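Local atomic coordinates of tyrosinase (Aspergillus oryzae, PDB entry 6JUA), a protein that probably oxidises L-tyrosine and L-dopa to L-dopaquinone with molecular oxygen, using a pair of copper ions. Residues B[103-108]-B[406-411]; B[107-112]-B[427-432]. The protein carries 1 engineered substitution. All coordinates share one frame; numbering follows the deposited sequence.

Contact 1 (B[103-108]-B[406-411]). With CU (copper (II) ion), chain E; PER (peroxide ion), chain G.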
loop_
_atom_site.group_PDB
_atom_site.type_symbol
_atom_site.label_atom_id
_atom_site.label_comp_id
_atom_site.label_asym_id
_atom_site.label_seq_id
_atom_site.Cartn_x
_atom_site.Cartn_y
_atom_site.Cartn_z
ATOM N N PHE B 103 -27.651 10.841 -14.979
ATOM C CA PHE B 103 -26.551 10.373 -14.128
ATOM C C PHE B 103 -26.593 10.970 -12.729
ATOM O O PHE B 103 -26.464 10.239 -11.735
ATOM C CB PHE B 103 -25.199 10.682 -14.785
ATOM C CG PHE B 103 -24.013 10.669 -13.853
ATOM C CD1 PHE B 103 -23.474 9.481 -13.387
ATOM C CD2 PHE B 103 -23.440 11.856 -13.424
ATOM C CE1 PHE B 103 -22.411 9.463 -12.514
ATOM C CE2 PHE B 103 -22.369 11.856 -12.547
ATOM C CZ PHE B 103 -21.871 10.660 -12.073
ATOM N N PRO B 104 -26.737 12.280 -12.559
ATOM C CA PRO B 104 -26.753 12.834 -11.198
ATOM C C PRO B 104 -27.975 12.450 -10.377
ATOM O O PRO B 104 -27.879 12.279 -9.147
ATOM C CB PRO B 104 -26.727 14.348 -11.428
ATOM C CG PRO B 104 -26.309 14.543 -12.851
ATOM C CD PRO B 104 -26.841 13.336 -13.580
ATOM N N THR B 105 -29.145 12.322 -10.973
ATOM C CA THR B 105 -30.374 12.073 -10.211
ATOM C C THR B 105 -30.531 10.598 -9.869
ATOM O O THR B 105 -30.987 10.295 -8.756
ATOM C CB THR B 105 -31.605 12.602 -10.965
ATOM O OG1 THR B 105 -31.620 12.083 -12.302
ATOM C CG2 THR B 105 -31.524 14.116 -11.077
ATOM N N TRP B 106 -30.123 9.682 -10.749
ATOM C CA TRP B 106 -30.079 8.264 -10.420
ATOM C C TRP B 106 -29.156 8.068 -9.210
ATOM O O TRP B 106 -29.569 7.436 -8.232
ATOM C CB TRP B 106 -29.599 7.358 -11.562
ATOM C CG TRP B 106 -29.819 5.902 -11.249
ATOM C CD1 TRP B 106 -30.912 5.146 -11.573
ATOM C CD2 TRP B 106 -28.920 5.019 -10.560
ATOM N NE1 TRP B 106 -30.749 3.855 -11.122
ATOM C CE2 TRP B 106 -29.533 3.750 -10.495
ATOM C CE3 TRP B 106 -27.652 5.194 -9.999
ATOM C CZ2 TRP B 106 -28.909 2.666 -9.876
ATOM C CZ3 TRP B 106 -27.030 4.128 -9.382
ATOM C CH2 TRP B 106 -27.661 2.870 -9.324
ATOM N N HIS B 107 -27.951 8.660 -9.257
ATOM C CA HIS B 107 -27.036 8.480 -8.118
ATOM C C HIS B 107 -27.488 9.247 -6.879
ATOM O O HIS B 107 -27.182 8.795 -5.747
ATOM C CB HIS B 107 -25.597 8.824 -8.519
ATOM C CG HIS B 107 -24.976 7.853 -9.491
ATOM N ND1 HIS B 107 -25.186 7.895 -10.857
ATOM C CD2 HIS B 107 -24.144 6.798 -9.287
ATOM C CE1 HIS B 107 -24.515 6.914 -11.439
ATOM N NE2 HIS B 107 -23.865 6.231 -10.510
ATOM N N ARG B 108 -28.219 10.354 -6.996
ATOM C CA ARG B 108 -28.764 11.048 -5.813
ATOM C C ARG B 108 -29.655 10.102 -5.016
ATOM O O ARG B 108 -29.551 10.010 -3.795
ATOM C CB ARG B 108 -29.554 12.297 -6.198
ATOM C CG ARG B 108 -30.354 12.982 -5.108
ATOM C CD ARG B 108 -30.745 14.424 -5.413
ATOM N NE ARG B 108 -29.576 15.305 -5.459
ATOM C CZ ARG B 108 -29.560 16.537 -5.955
ATOM N NH1 ARG B 108 -30.685 17.065 -6.445
ATOM N NH2 ARG B 108 -28.447 17.270 -5.965
ATOM N N ASP B 406 -37.762 9.629 -17.106
ATOM C CA ASP B 406 -37.387 8.216 -17.013
ATOM C C ASP B 406 -37.569 7.661 -15.605
ATOM O O ASP B 406 -37.148 8.290 -14.627
ATOM C CB ASP B 406 -35.932 7.993 -17.415
ATOM C CG ASP B 406 -35.615 8.235 -18.873
ATOM O OD1 ASP B 406 -36.549 8.375 -19.689
ATOM O OD2 ASP B 406 -34.402 8.295 -19.204
ATOM N N ASP B 407 -38.138 6.463 -15.476
ATOM C CA ASP B 407 -38.135 5.766 -14.188
ATOM C C ASP B 407 -36.698 5.495 -13.751
ATOM O O ASP B 407 -35.910 4.963 -14.537
ATOM C CB ASP B 407 -38.910 4.453 -14.263
ATOM C CG ASP B 407 -40.408 4.616 -14.392
ATOM O OD1 ASP B 407 -40.953 5.554 -13.776
ATOM O OD2 ASP B 407 -41.050 3.790 -15.080
ATOM N N LEU B 408 -36.357 5.854 -12.524
ATOM C CA LEU B 408 -35.040 5.566 -11.944
ATOM C C LEU B 408 -35.091 4.218 -11.217
ATOM O O LEU B 408 -35.078 4.092 -9.994
ATOM C CB LEU B 408 -34.610 6.722 -11.050
ATOM C CG LEU B 408 -34.633 8.132 -11.648
ATOM C CD1 LEU B 408 -34.430 9.197 -10.585
ATOM C CD2 LEU B 408 -33.585 8.290 -12.745
ATOM N N ARG B 409 -35.186 3.150 -12.019
ATOM C CA ARG B 409 -35.242 1.790 -11.494
ATOM C C ARG B 409 -33.930 1.475 -10.792
ATOM O O ARG B 409 -32.857 1.957 -11.194
ATOM C CB ARG B 409 -35.504 0.793 -12.631
ATOM C CG ARG B 409 -36.798 1.091 -13.391
ATOM C CD ARG B 409 -36.885 0.311 -14.695
ATOM N NE ARG B 409 -37.309 -1.062 -14.459
ATOM C CZ ARG B 409 -38.538 -1.536 -14.585
ATOM N NH1 ARG B 409 -39.538 -0.751 -14.967
ATOM N NH2 ARG B 409 -38.767 -2.818 -14.329
ATOM N N PRO B 410 -33.919 0.658 -9.750
ATOM C CA PRO B 410 -35.062 -0.053 -9.188
ATOM C C PRO B 410 -35.723 0.622 -7.991
ATOM O O PRO B 410 -36.336 -0.050 -7.161
ATOM C CB PRO B 410 -34.361 -1.337 -8.693
ATOM C CG PRO B 410 -33.094 -0.779 -8.099
ATOM C CD PRO B 410 -32.655 0.288 -9.064
ATOM N N PHE B 411 -35.621 1.940 -7.854
ATOM C CA PHE B 411 -35.905 2.607 -6.585
ATOM C C PHE B 411 -37.377 2.963 -6.416
ATOM O O PHE B 411 -37.929 3.786 -7.154
ATOM C CB PHE B 411 -35.050 3.876 -6.470
ATOM C CG PHE B 411 -33.566 3.692 -6.644
ATOM C CD1 PHE B 411 -32.865 2.721 -5.950
ATOM C CD2 PHE B 411 -32.835 4.516 -7.500
ATOM C CE1 PHE B 411 -31.492 2.573 -6.082
ATOM C CE2 PHE B 411 -31.475 4.366 -7.671
ATOM C CZ PHE B 411 -30.800 3.384 -6.972
HETATM CU CU CU E . -22.204 4.865 -11.220
HETATM O O1 PER G . -20.832 6.197 -11.348
HETATM O O2 PER G . -20.441 5.206 -10.341
#
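Chi1 of -169° carries the Trp106 indole across from the helix to the loop 406-411, its CG opposite the main-chain N, while Phe411, whose CG lies anti to its own carbonyl carbon, sends its ring in to meet it. The phenyl comes to one face of the indole near the rim: Phe411 CE2 lies 3.5 Å from Trp106 CE2, and CZ of Phe411 is equally close to CZ2 of Trp106. The ring planes are inclined at 42°, an oblique aromatic contact. The indole N-H points along its own plane into the loop, where Trp106 NE1 donates to Arg409 O at 2.8 Å. That bond is nearly straight at the hydrogen (168°), although the donor is tilted out of the carbonyl plane; together with the phenyl on one face it limits rotation of the indole. Leu408, centre of an inverse gamma turn, adds its CB 4.1 Å from Trp106 CD1.

Trp106 is a second-shell residue of the dicopper site. Its CE3 lies over the centre of the imidazole of His107, which binds copper through NE2 at 2.3 Å, with His71 and His98 completing the protein ligands of that ion. On the imidazole's other nitrogen, His107 ND1 donates to Phe103 O at 2.8 Å, fixing the ring's rotation. Phe103 itself turns a ring edge to the bound peroxide. The loop, running from helix 398-401 to strand 412-415, packs against the first turns of helix 103-129, whose Phe103 and Pro104 meet helix 371-389, while Arg409 reaches strand 420-423 at Phe423.

Contact 2 (B[107-112]-B[427-432]). With CU (copper (II) ion), chain E; PER (peroxide ion), chain G.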
loop_
_atom_site.group_PDB
_atom_site.type_symbol
_atom_site.label_atom_id
_atom_site.label_comp_id
_atom_site.label_asym_id
_atom_site.label_seq_id
_atom_site.Cartn_x
_atom_site.Cartn_y
_atom_site.Cartn_z
ATOM N N HIS B 107 -27.951 8.660 -9.257
ATOM C CA HIS B 107 -27.036 8.480 -8.118
ATOM C C HIS B 107 -27.488 9.247 -6.879
ATOM O O HIS B 107 -27.182 8.795 -5.747
ATOM C CB HIS B 107 -25.597 8.824 -8.519
ATOM C CG HIS B 107 -24.976 7.853 -9.491
ATOM N ND1 HIS B 107 -25.186 7.895 -10.857
ATOM C CD2 HIS B 107 -24.144 6.798 -9.287
ATOM C CE1 HIS B 107 -24.515 6.914 -11.439
ATOM N NE2 HIS B 107 -23.865 6.231 -10.510
ATOM N N ARG B 108 -28.219 10.354 -6.996
ATOM C CA ARG B 108 -28.764 11.048 -5.813
ATOM C C ARG B 108 -29.655 10.102 -5.016
ATOM O O ARG B 108 -29.551 10.010 -3.795
ATOM C CB ARG B 108 -29.554 12.297 -6.198
ATOM C CG ARG B 108 -30.354 12.982 -5.108
ATOM C CD ARG B 108 -30.745 14.424 -5.413
ATOM N NE ARG B 108 -29.576 15.305 -5.459
ATOM C CZ ARG B 108 -29.560 16.537 -5.955
ATOM N NH1 ARG B 108 -30.685 17.065 -6.445
ATOM N NH2 ARG B 108 -28.447 17.270 -5.965
ATOM N N VAL B 109 -30.548 9.390 -5.720
ATOM C CA VAL B 109 -31.404 8.426 -5.040
ATOM C C VAL B 109 -30.596 7.265 -4.458
ATOM O O VAL B 109 -30.879 6.780 -3.353
ATOM C CB VAL B 109 -32.496 7.868 -5.972
ATOM C CG1 VAL B 109 -33.429 6.957 -5.184
ATOM C CG2 VAL B 109 -33.299 9.003 -6.620
ATOM N N TYR B 110 -29.589 6.780 -5.174
ATOM C CA TYR B 110 -28.792 5.648 -4.693
ATOM C C TYR B 110 -28.081 5.975 -3.384
ATOM O O TYR B 110 -28.042 5.146 -2.472
ATOM C CB TYR B 110 -27.754 5.282 -5.736
ATOM C CG TYR B 110 -27.054 3.960 -5.674
ATOM C CD1 TYR B 110 -27.656 2.807 -5.187
ATOM C CD2 TYR B 110 -25.754 3.859 -6.167
ATOM C CE1 TYR B 110 -26.978 1.598 -5.158
ATOM C CE2 TYR B 110 -25.070 2.668 -6.162
ATOM C CZ TYR B 110 -25.687 1.539 -5.655
ATOM O OH TYR B 110 -24.992 0.357 -5.650
ATOM N N VAL B 111 -27.460 7.143 -3.310
ATOM C CA VAL B 111 -26.768 7.589 -2.098
ATOM C C VAL B 111 -27.744 7.704 -0.922
ATOM O O VAL B 111 -27.401 7.311 0.204
ATOM C CB VAL B 111 -26.039 8.931 -2.311
ATOM C CG1 VAL B 111 -25.428 9.431 -0.990
ATOM C CG2 VAL B 111 -24.955 8.835 -3.367
ATOM N N THR B 112 -28.949 8.220 -1.173
ATOM C CA THR B 112 -30.008 8.307 -0.173
ATOM C C THR B 112 -30.430 6.930 0.318
ATOM O O THR B 112 -30.646 6.715 1.507
ATOM C CB THR B 112 -31.248 9.026 -0.739
ATOM O OG1 THR B 112 -30.975 10.427 -0.754
ATOM C CG2 THR B 112 -32.476 8.849 0.137
ATOM N N ASP B 427 -37.608 14.568 -11.224
ATOM C CA ASP B 427 -38.245 15.718 -10.578
ATOM C C ASP B 427 -38.473 15.476 -9.094
ATOM O O ASP B 427 -38.551 16.430 -8.316
ATOM C CB ASP B 427 -39.559 16.034 -11.298
ATOM C CG ASP B 427 -39.389 16.928 -12.504
ATOM O OD1 ASP B 427 -38.360 17.608 -12.660
ATOM O OD2 ASP B 427 -40.328 16.980 -13.336
ATOM N N ASP B 428 -38.578 14.216 -8.667
ATOM C CA ASP B 428 -38.840 13.917 -7.263
ATOM C C ASP B 428 -37.692 14.386 -6.375
ATOM O O ASP B 428 -37.889 14.629 -5.184
ATOM C CB ASP B 428 -39.072 12.418 -7.040
ATOM C CG ASP B 428 -40.307 11.898 -7.740
ATOM O OD1 ASP B 428 -41.298 12.651 -7.843
ATOM O OD2 ASP B 428 -40.295 10.727 -8.178
ATOM N N VAL B 429 -36.505 14.525 -6.952
ATOM C CA VAL B 429 -35.327 14.835 -6.137
ATOM C C VAL B 429 -34.607 16.076 -6.638
ATOM O O VAL B 429 -33.422 16.293 -6.386
ATOM C CB VAL B 429 -34.382 13.626 -6.040
ATOM C CG1 VAL B 429 -35.085 12.411 -5.457
ATOM C CG2 VAL B 429 -33.797 13.265 -7.402
ATOM N N LYS B 430 -35.357 16.957 -7.311
ATOM C CA LYS B 430 -34.797 18.241 -7.719
ATOM C C LYS B 430 -34.360 19.026 -6.485
ATOM O O LYS B 430 -33.266 19.591 -6.452
ATOM C CB LYS B 430 -35.795 19.050 -8.549
ATOM C CG LYS B 430 -35.268 20.372 -9.069
ATOM C CD LYS B 430 -36.364 21.168 -9.780
ATOM C CE LYS B 430 -35.814 22.512 -10.260
ATOM N NZ LYS B 430 -36.865 23.326 -10.930
ATOM N N ASP B 431 -35.222 19.112 -5.482
ATOM C CA ASP B 431 -34.802 19.661 -4.193
ATOM C C ASP B 431 -34.314 18.525 -3.297
ATOM O O ASP B 431 -35.165 17.759 -2.841
ATOM C CB ASP B 431 -35.948 20.415 -3.518
ATOM C CG ASP B 431 -35.530 21.059 -2.211
ATOM O OD1 ASP B 431 -34.344 20.957 -1.843
ATOM O OD2 ASP B 431 -36.392 21.653 -1.529
ATOM N N TRP B 432 -33.002 18.413 -3.105
ATOM C CA TRP B 432 -32.445 17.339 -2.286
ATOM C C TRP B 432 -32.981 17.378 -0.856
ATOM O O TRP B 432 -33.014 16.371 -0.138
ATOM C CB TRP B 432 -30.915 17.411 -2.257
ATOM C CG TRP B 432 -30.406 18.740 -1.779
ATOM C CD1 TRP B 432 -30.046 19.097 -0.515
ATOM C CD2 TRP B 432 -30.209 19.906 -2.596
ATOM N NE1 TRP B 432 -29.638 20.415 -0.493
ATOM C CE2 TRP B 432 -29.724 20.933 -1.756
ATOM C CE3 TRP B 432 -30.388 20.186 -3.955
ATOM C CZ2 TRP B 432 -29.429 22.204 -2.242
ATOM C CZ3 TRP B 432 -30.091 21.450 -4.434
ATOM C CH2 TRP B 432 -29.612 22.452 -3.580
HETATM CU CU CU E . -22.204 4.865 -11.220
HETATM O O1 PER G . -20.832 6.197 -11.348
HETATM O O2 PER G . -20.441 5.206 -10.341
#
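Arg108 and Val429 bury the most surface here, the two side chains running antiparallel alongside each other, and Trp432 comes next. The aliphatic part of the arginine lies against the valine, with Arg108 CD 3.8 Å from Val429 CB and in similar contact with CG2. Beyond it the chain bends at chi3 (-67°), which brings the guanidinium round to the backbone of the loop. Arg108 NH1 donates to Val429 O at 2.8 Å; the acceptor lies close to the guanidinium plane, and the N-H approaches nearly along the C=O axis (166° at the oxygen). Trp432 covers one face of the same group with its CB, 4.0 Å from Arg108 CZ. Its indole is tilted 61° to the guanidinium and turns its edge, at CE3, to NH1. On the other branch of Val429, CG1 meets CG2 of Val109 at 4.0 Å, an apolar contact beside the arginine.

Arg108 is buried, and each of its nitrogens has an acceptor: Asp380 pairs with NE in a salt bridge and Gln387 takes a bond from NH2, both from helix 371-389. The positive charge is therefore probably well compensated, with the carboxylate of Asp380 offsetting it and the Val429 carbonyl adding a neutral acceptor, so that one side chain cross-links a copper-ligand helix, helix 371-389 and the loop.

In the fold
After helices 26-31, 41-55 and 64-69 the chain enters helix 103-129, whose opening turns supply the first side of both contacts and, through His107, a ligand of one copper. It then runs through helix 328-340 and helix 371-389, which carry the ligands of the second copper, before returning to the same helix. Contact 1 closes this excursion at 406-411, just ahead of strand 412-415; contact 2 closes it again at 427-432, beyond strand 420-423. The two closures therefore overlap in a crossed order, sharing His107 and Arg108, with centres about 8 Å apart. Phe411 and Leu408 both touch Val109, joining the two interfaces around helix 103-129.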